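Local coordinates for protein DNA polymerase (Bacillus phage phi29, PDB 2PY5) that replicates the viral DNA from a protein primer with high processivity and fidelity, displacing the non-template strand and proofreading with a 3'-5' exonuclease, at residues T16-C22 / V561-V566; I71-R76 / L406-L412; M246-N251 / G481-S487; I452-D456 / Y494-Y500. The protein carries 2 engineered substitutions. Numbering follows the deposited sequence.

Interaction 1: T16-C22 / V561-V566; sequences TTKVEDC and VPGGVV
The loop 16-22 of the exonuclease region packs against the hairpin turn at 561-566. Lys18-Asp21 form a type I turn, closed by Asp21 N to Lys18 O at 2.9 Å. Val561-Gly564 form a type II turn with Gly563 at phi/psi 103/-29, where a CB would clash with Cys22 O. CA atoms lie nearest at Thr17-Val566 (5.4 Å) and Cys22-Gly563 (5.5 Å). Cys22 (t) points its CB toward the hairpin: CB lies 3.4 Å from Val561 CG2 and SG 3.7 Å from Val566 CG2. Val566 (t) sets CG1 3.4 Å from Thr17 O and 4.1 Å from Val19 CG1 (m). Thr16 (p) donates from OG1 to Asp21 O at 2.6 Å within its own loop; Thr17 packs on a thymine base of the bound DNA. No direct hydrogen bond crosses. One water bridges Thr16 O (2.7 Å) and Val565 O (2.8 Å), another Cys22 N (2.9 Å) and Pro562 O (2.6 Å). The junction of exonuclease region and C-terminal hairpin rests on apolar packing, with two waters bridging the backbones.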
# COMPACT_ATOMS: atom_id res chain seq x y z
N THR F 16 -20.86 -2.10 -18.11
CA THR F 16 -22.16 -1.70 -17.64
C THR F 16 -22.27 -1.90 -16.14
O THR F 16 -21.49 -2.66 -15.55
CB THR F 16 -23.27 -2.45 -18.38
OG1 THR F 16 -23.18 -3.84 -18.09
CG2 THR F 16 -23.15 -2.23 -19.87
N THR F 17 -23.24 -1.23 -15.52
CA THR F 17 -23.25 -1.08 -14.07
C THR F 17 -24.54 -1.59 -13.44
O THR F 17 -24.90 -1.19 -12.35
CB THR F 17 -22.98 0.38 -13.69
OG1 THR F 17 -24.07 1.21 -14.08
CG2 THR F 17 -21.69 0.87 -14.37
N LYS F 18 -25.21 -2.51 -14.14
CA LYS F 18 -26.44 -3.13 -13.66
C LYS F 18 -26.15 -4.55 -13.19
O LYS F 18 -25.60 -5.35 -13.95
CB LYS F 18 -27.45 -3.20 -14.80
CG LYS F 18 -27.80 -1.87 -15.43
CD LYS F 18 -28.55 -2.13 -16.73
CE LYS F 18 -29.13 -0.86 -17.33
NZ LYS F 18 -30.00 -1.17 -18.51
N VAL F 19 -26.51 -4.86 -11.95
CA VAL F 19 -26.29 -6.22 -11.42
C VAL F 19 -26.95 -7.32 -12.28
O VAL F 19 -26.44 -8.44 -12.37
CB VAL F 19 -26.72 -6.36 -9.94
CG1 VAL F 19 -25.84 -5.49 -9.05
CG2 VAL F 19 -28.18 -6.01 -9.75
N GLU F 20 -28.05 -6.97 -12.96
CA GLU F 20 -28.78 -7.93 -13.81
C GLU F 20 -28.27 -7.92 -15.25
O GLU F 20 -28.73 -8.72 -16.07
CB GLU F 20 -30.30 -7.63 -13.83
CG GLU F 20 -30.77 -6.66 -12.79
CD GLU F 20 -30.46 -5.22 -13.15
OE1 GLU F 20 -29.68 -4.58 -12.42
OE2 GLU F 20 -30.97 -4.74 -14.19
N ASP F 21 -27.32 -7.05 -15.56
CA ASP F 21 -26.85 -6.92 -16.94
C ASP F 21 -25.46 -6.31 -16.96
O ASP F 21 -25.27 -5.13 -17.31
CB ASP F 21 -27.83 -6.09 -17.75
CG ASP F 21 -27.48 -6.05 -19.21
OD1 ASP F 21 -28.11 -5.25 -19.93
OD2 ASP F 21 -26.58 -6.80 -19.65
N CYS F 22 -24.49 -7.13 -16.56
CA CYS F 22 -23.12 -6.71 -16.37
C CYS F 22 -22.25 -7.26 -17.49
O CYS F 22 -22.10 -8.49 -17.63
CB CYS F 22 -22.64 -7.21 -15.02
SG CYS F 22 -20.94 -6.88 -14.64
N VAL F 561 -21.25 -10.60 -10.01
CA VAL F 561 -22.50 -10.95 -10.65
C VAL F 561 -22.21 -11.75 -11.94
O VAL F 561 -21.05 -11.84 -12.36
CB VAL F 561 -23.31 -9.67 -10.98
CG1 VAL F 561 -23.59 -8.87 -9.72
CG2 VAL F 561 -22.52 -8.79 -11.99
N PRO F 562 -23.23 -12.35 -12.57
CA PRO F 562 -22.98 -13.00 -13.84
C PRO F 562 -22.35 -12.01 -14.84
O PRO F 562 -22.89 -10.92 -15.07
CB PRO F 562 -24.38 -13.48 -14.28
CG PRO F 562 -25.11 -13.61 -13.00
CD PRO F 562 -24.64 -12.50 -12.15
N GLY F 563 -21.20 -12.37 -15.37
CA GLY F 563 -20.49 -11.54 -16.34
C GLY F 563 -19.30 -10.77 -15.81
O GLY F 563 -18.37 -10.50 -16.54
N GLY F 564 -19.32 -10.40 -14.54
CA GLY F 564 -18.22 -9.66 -13.98
C GLY F 564 -18.52 -9.04 -12.64
O GLY F 564 -19.22 -9.63 -11.82
N VAL F 565 -18.04 -7.83 -12.45
CA VAL F 565 -18.18 -7.09 -11.20
C VAL F 565 -18.97 -5.81 -11.47
O VAL F 565 -18.65 -5.09 -12.41
CB VAL F 565 -16.82 -6.71 -10.56
CG1 VAL F 565 -16.98 -5.64 -9.46
CG2 VAL F 565 -16.14 -7.95 -10.00
N VAL F 566 -19.98 -5.55 -10.64
CA VAL F 566 -20.63 -4.24 -10.59
C VAL F 566 -20.21 -3.53 -9.32
O VAL F 566 -20.19 -4.12 -8.25
CB VAL F 566 -22.16 -4.37 -10.62
CG1 VAL F 566 -22.83 -3.01 -10.37
CG2 VAL F 566 -22.59 -4.94 -11.94
O HOH W 1 -19.26 -2.89 -14.01
O HOH W 2 -25.14 -9.67 -15.29

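Interaction 2: I71-R76 / L406-L412; sequences INWLER and LKENGAL
Leu406, Leu412 and Asn72 have the most area buried where the helical segment 71-76 meets the loop 406-412 of the TPR2 region. In this hairpin connection Lys407-Gly410 make a type I turn, and Asn409 OD1 accepts from Ala411 N at 2.9 Å in an Asx turn. Nearest CA pairs are Asn72-Leu412 (7.0 Å) and Glu75-Leu406 (7.2 Å). Leu406, chi1 -85° and chi2 t, points toward the helix, its CG 3.7 Å from Glu75 CB and its CD1 over one face of the Arg76 guanidinium, 3.9 Å from NH1. Leu412 (m, t) brings CD2 to 3.8 Å from Ile71 CG2. The Asn72 side chain (chi1 -88°) packs against both leucines. Arg76, extended through chi2 and chi3 (both t), donates from NH2 to Gly410 O at 2.8 Å and from NH1 to Asn72 O at 3.1 Å. A water links Glu75 OE1 (2.7 Å) to Leu406 N (2.8 Å); Glu75 OE2 bonds Tyr90. The exonuclease-TPR2 junction therefore combines leucine packing with one charged hydrogen bond from Arg76 to the Gly410 carbonyl.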
# COMPACT_ATOMS: atom_id res chain seq x y z
N ILE F 71 -12.26 -13.67 -16.77
CA ILE F 71 -12.50 -15.03 -16.27
C ILE F 71 -13.94 -15.49 -16.55
O ILE F 71 -14.15 -16.65 -16.92
CB ILE F 71 -12.06 -15.20 -14.80
CG1 ILE F 71 -10.55 -15.00 -14.70
CG2 ILE F 71 -12.39 -16.61 -14.30
CD1 ILE F 71 -10.02 -15.09 -13.27
N ASN F 72 -14.91 -14.60 -16.36
CA ASN F 72 -16.28 -14.91 -16.75
C ASN F 72 -16.35 -15.35 -18.22
O ASN F 72 -17.06 -16.28 -18.57
CB ASN F 72 -17.21 -13.71 -16.53
CG ASN F 72 -17.80 -13.68 -15.13
OD1 ASN F 72 -17.22 -13.09 -14.19
ND2 ASN F 72 -18.93 -14.32 -14.96
N TRP F 73 -15.59 -14.69 -19.09
CA TRP F 73 -15.59 -15.07 -20.51
C TRP F 73 -14.92 -16.43 -20.71
O TRP F 73 -15.46 -17.30 -21.38
CB TRP F 73 -14.88 -14.01 -21.36
CG TRP F 73 -14.95 -14.26 -22.84
CD1 TRP F 73 -15.87 -13.75 -23.72
CD2 TRP F 73 -14.07 -15.09 -23.63
NE1 TRP F 73 -15.62 -14.20 -24.98
CE2 TRP F 73 -14.53 -15.02 -24.97
CE3 TRP F 73 -12.95 -15.87 -23.34
CZ2 TRP F 73 -13.90 -15.71 -26.01
CZ3 TRP F 73 -12.32 -16.54 -24.37
CH2 TRP F 73 -12.81 -16.47 -25.69
N LEU F 74 -13.74 -16.61 -20.09
CA LEU F 74 -12.99 -17.83 -20.26
C LEU F 74 -13.85 -19.04 -19.90
O LEU F 74 -13.92 -19.99 -20.65
CB LEU F 74 -11.70 -17.81 -19.42
CG LEU F 74 -10.62 -16.86 -19.92
CD1 LEU F 74 -9.59 -16.63 -18.82
CD2 LEU F 74 -9.93 -17.40 -21.17
N GLU F 75 -14.54 -18.95 -18.76
CA GLU F 75 -15.37 -20.04 -18.25
C GLU F 75 -16.55 -20.39 -19.15
O GLU F 75 -17.04 -21.51 -19.09
CB GLU F 75 -15.86 -19.69 -16.84
CG GLU F 75 -14.74 -19.72 -15.79
CD GLU F 75 -14.37 -21.12 -15.36
OE1 GLU F 75 -15.26 -22.01 -15.40
OE2 GLU F 75 -13.21 -21.34 -14.95
N ARG F 76 -17.00 -19.43 -19.96
CA ARG F 76 -18.11 -19.66 -20.88
C ARG F 76 -17.67 -19.99 -22.31
O ARG F 76 -18.51 -20.26 -23.18
CB ARG F 76 -19.02 -18.44 -20.90
CG ARG F 76 -19.79 -18.23 -19.60
CD ARG F 76 -20.50 -16.92 -19.64
NE ARG F 76 -21.42 -16.74 -18.52
CZ ARG F 76 -21.03 -16.35 -17.30
NH1 ARG F 76 -19.76 -16.10 -17.03
NH2 ARG F 76 -21.93 -16.20 -16.35
N LEU F 406 -17.03 -20.73 -11.44
CA LEU F 406 -18.36 -20.18 -11.68
C LEU F 406 -19.35 -20.83 -10.74
O LEU F 406 -19.51 -22.06 -10.73
CB LEU F 406 -18.82 -20.37 -13.13
CG LEU F 406 -18.41 -19.38 -14.22
CD1 LEU F 406 -19.34 -19.59 -15.42
CD2 LEU F 406 -18.41 -17.90 -13.79
N LYS F 407 -20.02 -20.01 -9.95
CA LYS F 407 -21.08 -20.46 -9.05
C LYS F 407 -22.33 -20.84 -9.87
O LYS F 407 -22.41 -20.56 -11.07
CB LYS F 407 -21.41 -19.36 -8.03
CG LYS F 407 -20.23 -18.95 -7.16
CD LYS F 407 -20.59 -17.97 -6.04
CE LYS F 407 -21.03 -16.61 -6.55
NZ LYS F 407 -21.27 -15.65 -5.43
N GLU F 408 -23.29 -21.50 -9.22
CA GLU F 408 -24.54 -21.92 -9.89
C GLU F 408 -25.24 -20.77 -10.61
O GLU F 408 -25.80 -20.96 -11.70
CB GLU F 408 -25.51 -22.56 -8.89
N ASN F 409 -25.20 -19.58 -10.00
CA ASN F 409 -25.84 -18.39 -10.56
C ASN F 409 -25.07 -17.75 -11.72
O ASN F 409 -25.57 -16.81 -12.35
CB ASN F 409 -26.10 -17.34 -9.46
CG ASN F 409 -24.82 -16.78 -8.87
OD1 ASN F 409 -23.71 -17.19 -9.23
ND2 ASN F 409 -24.96 -15.84 -7.94
N GLY F 410 -23.86 -18.23 -11.99
CA GLY F 410 -23.06 -17.73 -13.11
C GLY F 410 -22.10 -16.61 -12.72
O GLY F 410 -21.44 -16.03 -13.58
N ALA F 411 -22.05 -16.28 -11.42
CA ALA F 411 -21.07 -15.30 -10.92
C ALA F 411 -19.82 -16.03 -10.43
O ALA F 411 -19.88 -17.21 -10.07
CB ALA F 411 -21.66 -14.46 -9.79
N LEU F 412 -18.69 -15.32 -10.41
CA LEU F 412 -17.46 -15.89 -9.90
C LEU F 412 -17.49 -16.07 -8.39
O LEU F 412 -17.90 -15.16 -7.65
CB LEU F 412 -16.27 -15.00 -10.26
CG LEU F 412 -15.85 -15.04 -11.72
CD1 LEU F 412 -14.68 -14.12 -11.94
CD2 LEU F 412 -15.49 -16.49 -12.15
O HOH W 3 -16.05 -22.93 -12.94

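Interaction 3: M246-N251 / G481-S487; sequences MVFDVN and GYWAHES. With EDO (1,2-ethanediol), chain B; EDO (1,2-ethanediol), chain T.
Two acid side chains approach each other closely, Asp249 OD2 lying 2.8 Å from Glu486 OE2. Asp249 is a catalytic Mg(2+) ligand, and its OD1 is also close to Asp458 OD2. Strands 246-250 and 483-487 run antiparallel at 144°, axes 4.2 Å apart, in the sheet of the polymerase palm that carries this catalytic aspartate. Asp249-Ala484 is a hydrogen-bonded pair (Asp249 N to Ala484 O 2.9 Å, Ala484 N to Asp249 O 2.8 Å); Phe248-His485 and Val250-Trp483 are non-hydrogen-bonded. The register then slips by one: Glu486 and Ser487 both face Val247, a classic beta bulge, with Glu486 N to Val247 O at 2.8 Å and Val247 N to Ser487 O at 2.9 Å. Beyond the strands, Asn251 N bonds Tyr482 O (2.8 Å) and Gly481 N bonds Asn251 O (2.9 Å). Val250, chi1 t, places CG2 3.3 Å from the centroid of the Trp483 six-membered ring (chi1 m, chi2 88°), nearly along its normal, a CH-pi contact. Strand 241-250 also pairs with strand 459-463, whose Ile460 touches Phe248 and Trp483, while Trp483 additionally packs on helix 427-447 at Thr440, Thr441 and Ala444.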
# COMPACT_ATOMS: atom_id res chain seq x y z
N MET F 246 -0.41 22.43 14.63
CA MET F 246 0.63 22.25 13.63
C MET F 246 0.92 20.78 13.44
O MET F 246 0.65 19.97 14.31
CB MET F 246 1.90 23.03 14.04
CG MET F 246 2.57 22.51 15.30
SD MET F 246 3.78 23.65 16.04
CE MET F 246 4.62 24.29 14.60
N VAL F 247 1.50 20.47 12.27
CA VAL F 247 1.81 19.09 11.90
C VAL F 247 3.28 18.98 11.56
O VAL F 247 3.81 19.79 10.82
CB VAL F 247 0.99 18.68 10.67
CG1 VAL F 247 1.33 17.27 10.20
CG2 VAL F 247 -0.52 18.79 10.99
N PHE F 248 3.92 17.94 12.10
CA PHE F 248 5.29 17.58 11.75
C PHE F 248 5.26 16.21 11.10
O PHE F 248 4.52 15.33 11.54
CB PHE F 248 6.14 17.51 13.00
CG PHE F 248 6.33 18.84 13.68
CD1 PHE F 248 5.46 19.25 14.68
CD2 PHE F 248 7.39 19.67 13.34
CE1 PHE F 248 5.63 20.47 15.31
CE2 PHE F 248 7.57 20.88 13.98
CZ PHE F 248 6.67 21.27 14.97
N ASP F 249 6.11 16.03 10.08
CA ASP F 249 6.18 14.79 9.33
C ASP F 249 7.64 14.41 9.15
O ASP F 249 8.43 15.22 8.69
CB ASP F 249 5.49 15.01 7.98
CG ASP F 249 5.25 13.73 7.21
OD1 ASP F 249 5.62 12.64 7.69
OD2 ASP F 249 4.66 13.83 6.11
N VAL F 250 8.00 13.17 9.51
CA VAL F 250 9.39 12.73 9.31
C VAL F 250 9.70 12.74 7.81
O VAL F 250 8.88 12.33 6.99
CB VAL F 250 9.63 11.33 9.89
CG1 VAL F 250 11.09 10.89 9.65
CG2 VAL F 250 9.28 11.30 11.37
N ASN F 251 10.90 13.20 7.46
CA ASN F 251 11.39 13.12 6.09
C ASN F 251 11.81 11.69 5.79
O ASN F 251 12.84 11.22 6.30
CB ASN F 251 12.56 14.09 5.88
CG ASN F 251 12.16 15.54 6.10
OD1 ASN F 251 11.14 16.00 5.57
ND2 ASN F 251 12.96 16.26 6.87
N GLY F 481 15.13 11.66 7.95
CA GLY F 481 14.87 11.18 9.29
C GLY F 481 14.53 12.27 10.29
O GLY F 481 14.08 11.97 11.41
N TYR F 482 14.76 13.53 9.92
CA TYR F 482 14.34 14.66 10.75
C TYR F 482 12.84 14.92 10.55
O TYR F 482 12.23 14.43 9.61
CB TYR F 482 15.13 15.92 10.42
CG TYR F 482 16.57 15.92 10.93
CD1 TYR F 482 16.98 16.84 11.88
CD2 TYR F 482 17.50 15.00 10.47
CE1 TYR F 482 18.29 16.86 12.35
CE2 TYR F 482 18.82 15.00 10.94
CZ TYR F 482 19.20 15.94 11.88
OH TYR F 482 20.51 15.98 12.36
N TRP F 483 12.27 15.71 11.46
CA TRP F 483 10.86 16.10 11.39
C TRP F 483 10.72 17.41 10.64
O TRP F 483 11.30 18.41 11.05
CB TRP F 483 10.28 16.29 12.78
CG TRP F 483 10.19 15.04 13.56
CD1 TRP F 483 11.16 14.50 14.35
CD2 TRP F 483 9.08 14.16 13.61
NE1 TRP F 483 10.71 13.32 14.91
CE2 TRP F 483 9.44 13.08 14.47
CE3 TRP F 483 7.81 14.16 13.02
CZ2 TRP F 483 8.56 12.03 14.75
CZ3 TRP F 483 6.96 13.10 13.28
CH2 TRP F 483 7.34 12.06 14.15
N ALA F 484 9.96 17.41 9.55
CA ALA F 484 9.65 18.66 8.85
C ALA F 484 8.42 19.26 9.50
O ALA F 484 7.45 18.56 9.78
CB ALA F 484 9.36 18.39 7.39
N HIS F 485 8.45 20.56 9.73
CA HIS F 485 7.23 21.29 10.05
C HIS F 485 6.46 21.41 8.74
O HIS F 485 6.83 22.18 7.84
CB HIS F 485 7.55 22.65 10.66
CG HIS F 485 6.34 23.49 10.95
ND1 HIS F 485 6.43 24.85 11.16
CD2 HIS F 485 5.03 23.17 11.05
CE1 HIS F 485 5.21 25.32 11.40
NE2 HIS F 485 4.34 24.33 11.31
N GLU F 486 5.40 20.63 8.63
CA GLU F 486 4.70 20.45 7.38
C GLU F 486 3.64 21.52 7.16
O GLU F 486 3.46 22.00 6.03
CB GLU F 486 4.05 19.07 7.37
CG GLU F 486 3.33 18.70 6.11
CD GLU F 486 3.04 17.24 6.08
OE1 GLU F 486 1.96 16.84 6.60
OE2 GLU F 486 3.90 16.46 5.60
N SER F 487 2.91 21.86 8.22
CA SER F 487 1.80 22.79 8.10
C SER F 487 1.39 23.32 9.45
O SER F 487 1.80 22.80 10.50
CB SER F 487 0.60 22.12 7.45
OG SER F 487 0.15 21.06 8.24
C1 EDO B . 4.35 25.63 7.74
O1 EDO B . 5.31 24.77 7.11
C2 EDO B . 4.99 26.98 8.04
O2 EDO B . 5.76 27.45 6.93
C1 EDO T . 14.91 8.65 12.75
O1 EDO T . 13.94 9.09 11.79
C2 EDO T . 16.11 8.02 12.06
O2 EDO T . 16.79 8.97 11.24

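Interaction 4: I452-D456 / Y494-Y500; sequences IIYCD and YLRQKTY. With EDO (1,2-ethanediol), chain U.
This is side-chain packing between the YCDTD-motif strand 452-456 and the hairpin turn 494-500 of the same polymerase sheet. The strand axes of 452-456 and 494-496 are 9.4 Å apart and cross at 51°, too distant for backbone pairing. Arg496-Thr499 form a type II turn with Lys498 at phi/psi 59/21; nearest CA pairs are Asp456-Lys498 (7.5 Å) and Tyr454-Gln497 (8.0 Å). Tyr454 (t) packs obliquely against both Tyr494 (m) and Tyr500 (p) in a triangular aromatic cluster, its ring centroid 5.5 and 5.4 Å from theirs. Lys498 N donates to Tyr454 OH at 2.8 Å. Ile453 CG2 sits 3.8 Å from the Tyr494 ring centroid, over its face. Lys498 (m, t, t, m) carries NZ to 3.0 Å from Asp456 OD2, a salt bridge shared with a water 2.7 Å from both atoms. Asp456 OD1 also bonds Thr231. Lys498 and Tyr500 are probably involved in binding template-primer structures, so the salt bridge couples a catalytic Mg(2+)-binding carboxylate to one of them.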
# COMPACT_ATOMS: atom_id res chain seq x y z
N ILE F 452 0.07 16.92 22.35
CA ILE F 452 -0.17 15.90 21.33
C ILE F 452 -1.66 15.65 21.10
O ILE F 452 -2.42 15.36 22.03
CB ILE F 452 0.56 14.57 21.64
CG1 ILE F 452 0.52 13.63 20.43
CG2 ILE F 452 -0.03 13.87 22.90
CD1 ILE F 452 1.31 14.12 19.21
N ILE F 453 -2.06 15.77 19.83
CA ILE F 453 -3.42 15.48 19.40
C ILE F 453 -3.52 14.08 18.78
O ILE F 453 -4.40 13.29 19.15
CB ILE F 453 -3.92 16.48 18.33
CG1 ILE F 453 -3.87 17.92 18.83
CG2 ILE F 453 -5.37 16.15 17.89
CD1 ILE F 453 -3.98 18.97 17.67
N TYR F 454 -2.61 13.80 17.85
CA TYR F 454 -2.80 12.70 16.90
C TYR F 454 -1.48 12.30 16.29
O TYR F 454 -0.65 13.15 16.02
CB TYR F 454 -3.74 13.20 15.79
CG TYR F 454 -4.04 12.25 14.66
CD1 TYR F 454 -4.83 11.14 14.86
CD2 TYR F 454 -3.50 12.44 13.39
CE1 TYR F 454 -5.10 10.24 13.82
CE2 TYR F 454 -3.79 11.57 12.35
CZ TYR F 454 -4.58 10.48 12.56
OH TYR F 454 -4.86 9.59 11.54
N CYS F 455 -1.29 11.00 16.10
CA CYS F 455 -0.15 10.46 15.36
C CYS F 455 -0.66 9.59 14.23
O CYS F 455 -1.62 8.84 14.41
CB CYS F 455 0.69 9.56 16.25
SG CYS F 455 1.38 10.36 17.71
N ASP F 456 0.01 9.66 13.09
CA ASP F 456 -0.21 8.67 12.04
C ASP F 456 1.08 8.33 11.31
O ASP F 456 1.46 9.01 10.36
CB ASP F 456 -1.25 9.10 11.03
CG ASP F 456 -1.55 8.00 10.00
OD1 ASP F 456 -1.12 6.83 10.23
OD2 ASP F 456 -2.23 8.27 8.98
N TYR F 494 -10.98 16.25 14.88
CA TYR F 494 -10.55 14.86 14.77
C TYR F 494 -11.63 13.98 15.39
O TYR F 494 -11.99 14.14 16.55
CB TYR F 494 -9.23 14.63 15.52
CG TYR F 494 -8.05 15.39 14.97
CD1 TYR F 494 -7.90 16.76 15.21
CD2 TYR F 494 -7.09 14.75 14.20
CE1 TYR F 494 -6.79 17.47 14.70
CE2 TYR F 494 -5.98 15.44 13.70
CZ TYR F 494 -5.86 16.80 13.94
OH TYR F 494 -4.78 17.49 13.45
N LEU F 495 -12.19 13.08 14.59
CA LEU F 495 -13.28 12.23 15.06
C LEU F 495 -12.78 10.86 15.48
O LEU F 495 -13.21 10.32 16.50
CB LEU F 495 -14.32 12.07 13.96
CG LEU F 495 -14.96 13.34 13.42
CD1 LEU F 495 -15.93 13.00 12.30
CD2 LEU F 495 -15.65 14.17 14.51
N ARG F 496 -11.90 10.29 14.66
CA ARG F 496 -11.33 8.95 14.85
C ARG F 496 -9.95 8.91 14.25
O ARG F 496 -9.54 9.84 13.54
CB ARG F 496 -12.19 7.90 14.13
CG ARG F 496 -13.66 7.87 14.51
CD ARG F 496 -13.84 7.20 15.85
NE ARG F 496 -15.24 6.98 16.18
CZ ARG F 496 -15.99 7.81 16.90
NH1 ARG F 496 -15.49 8.94 17.38
NH2 ARG F 496 -17.26 7.50 17.15
N GLN F 497 -9.23 7.80 14.48
CA GLN F 497 -8.01 7.52 13.73
C GLN F 497 -8.31 7.69 12.24
O GLN F 497 -9.36 7.25 11.75
CB GLN F 497 -7.51 6.09 13.99
CG GLN F 497 -6.94 5.88 15.38
CD GLN F 497 -6.92 4.41 15.83
OE1 GLN F 497 -5.96 3.97 16.48
NE2 GLN F 497 -7.98 3.67 15.51
N LYS F 498 -7.39 8.36 11.54
CA LYS F 498 -7.49 8.57 10.09
C LYS F 498 -8.74 9.32 9.65
O LYS F 498 -9.10 9.24 8.48
CB LYS F 498 -7.37 7.24 9.34
CG LYS F 498 -6.03 6.56 9.57
CD LYS F 498 -5.85 5.34 8.72
CE LYS F 498 -4.50 4.69 8.98
NZ LYS F 498 -3.34 5.55 8.58
N THR F 499 -9.37 10.07 10.55
CA THR F 499 -10.64 10.74 10.27
C THR F 499 -10.64 12.14 10.90
O THR F 499 -10.98 12.29 12.07
CB THR F 499 -11.84 9.94 10.78
OG1 THR F 499 -11.74 8.58 10.31
CG2 THR F 499 -13.16 10.53 10.31
N TYR F 500 -10.22 13.14 10.13
CA TYR F 500 -10.11 14.50 10.63
C TYR F 500 -10.20 15.51 9.49
O TYR F 500 -10.06 15.17 8.32
CB TYR F 500 -8.80 14.69 11.41
CG TYR F 500 -7.55 14.60 10.58
CD1 TYR F 500 -7.03 15.74 10.01
CD2 TYR F 500 -6.89 13.40 10.36
CE1 TYR F 500 -5.88 15.70 9.25
CE2 TYR F 500 -5.73 13.36 9.59
CZ TYR F 500 -5.25 14.53 9.04
OH TYR F 500 -4.10 14.58 8.26
C1 EDO U . 1.45 8.27 6.94
O1 EDO U . 1.26 7.35 5.86
C2 EDO U . 1.20 9.71 6.49
O2 EDO U . 0.62 10.52 7.53
O HOH W 4 -2.35 7.00 6.56

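Overall arrangement
The four contacts form two clusters. Interactions 1 and 2, with centres 12 Å apart, touch through Asn72 with Gly563 and Gly564, and Pro562 with Asn409; they share helix 63-76, whose Phe69 meets Cys22, and tie the exonuclease region to TPR2 and the C-terminal hairpin. Interactions 3 and 4, centres 16 Å apart, lie in one antiparallel sheet, where strands 241-250 and 491-496 are neighbours, and supply Asp249, Val250 and Asp456 of the catalytic Mg(2+) site. The clusters are 38 to 50 Å apart between centres. In sequence, interaction 1 encloses all the others, 2 and 3 alternate, as do 3 and 4, and 2 closes before 4 opens. These two interdomain contacts thus lie well away from the polymerisation site.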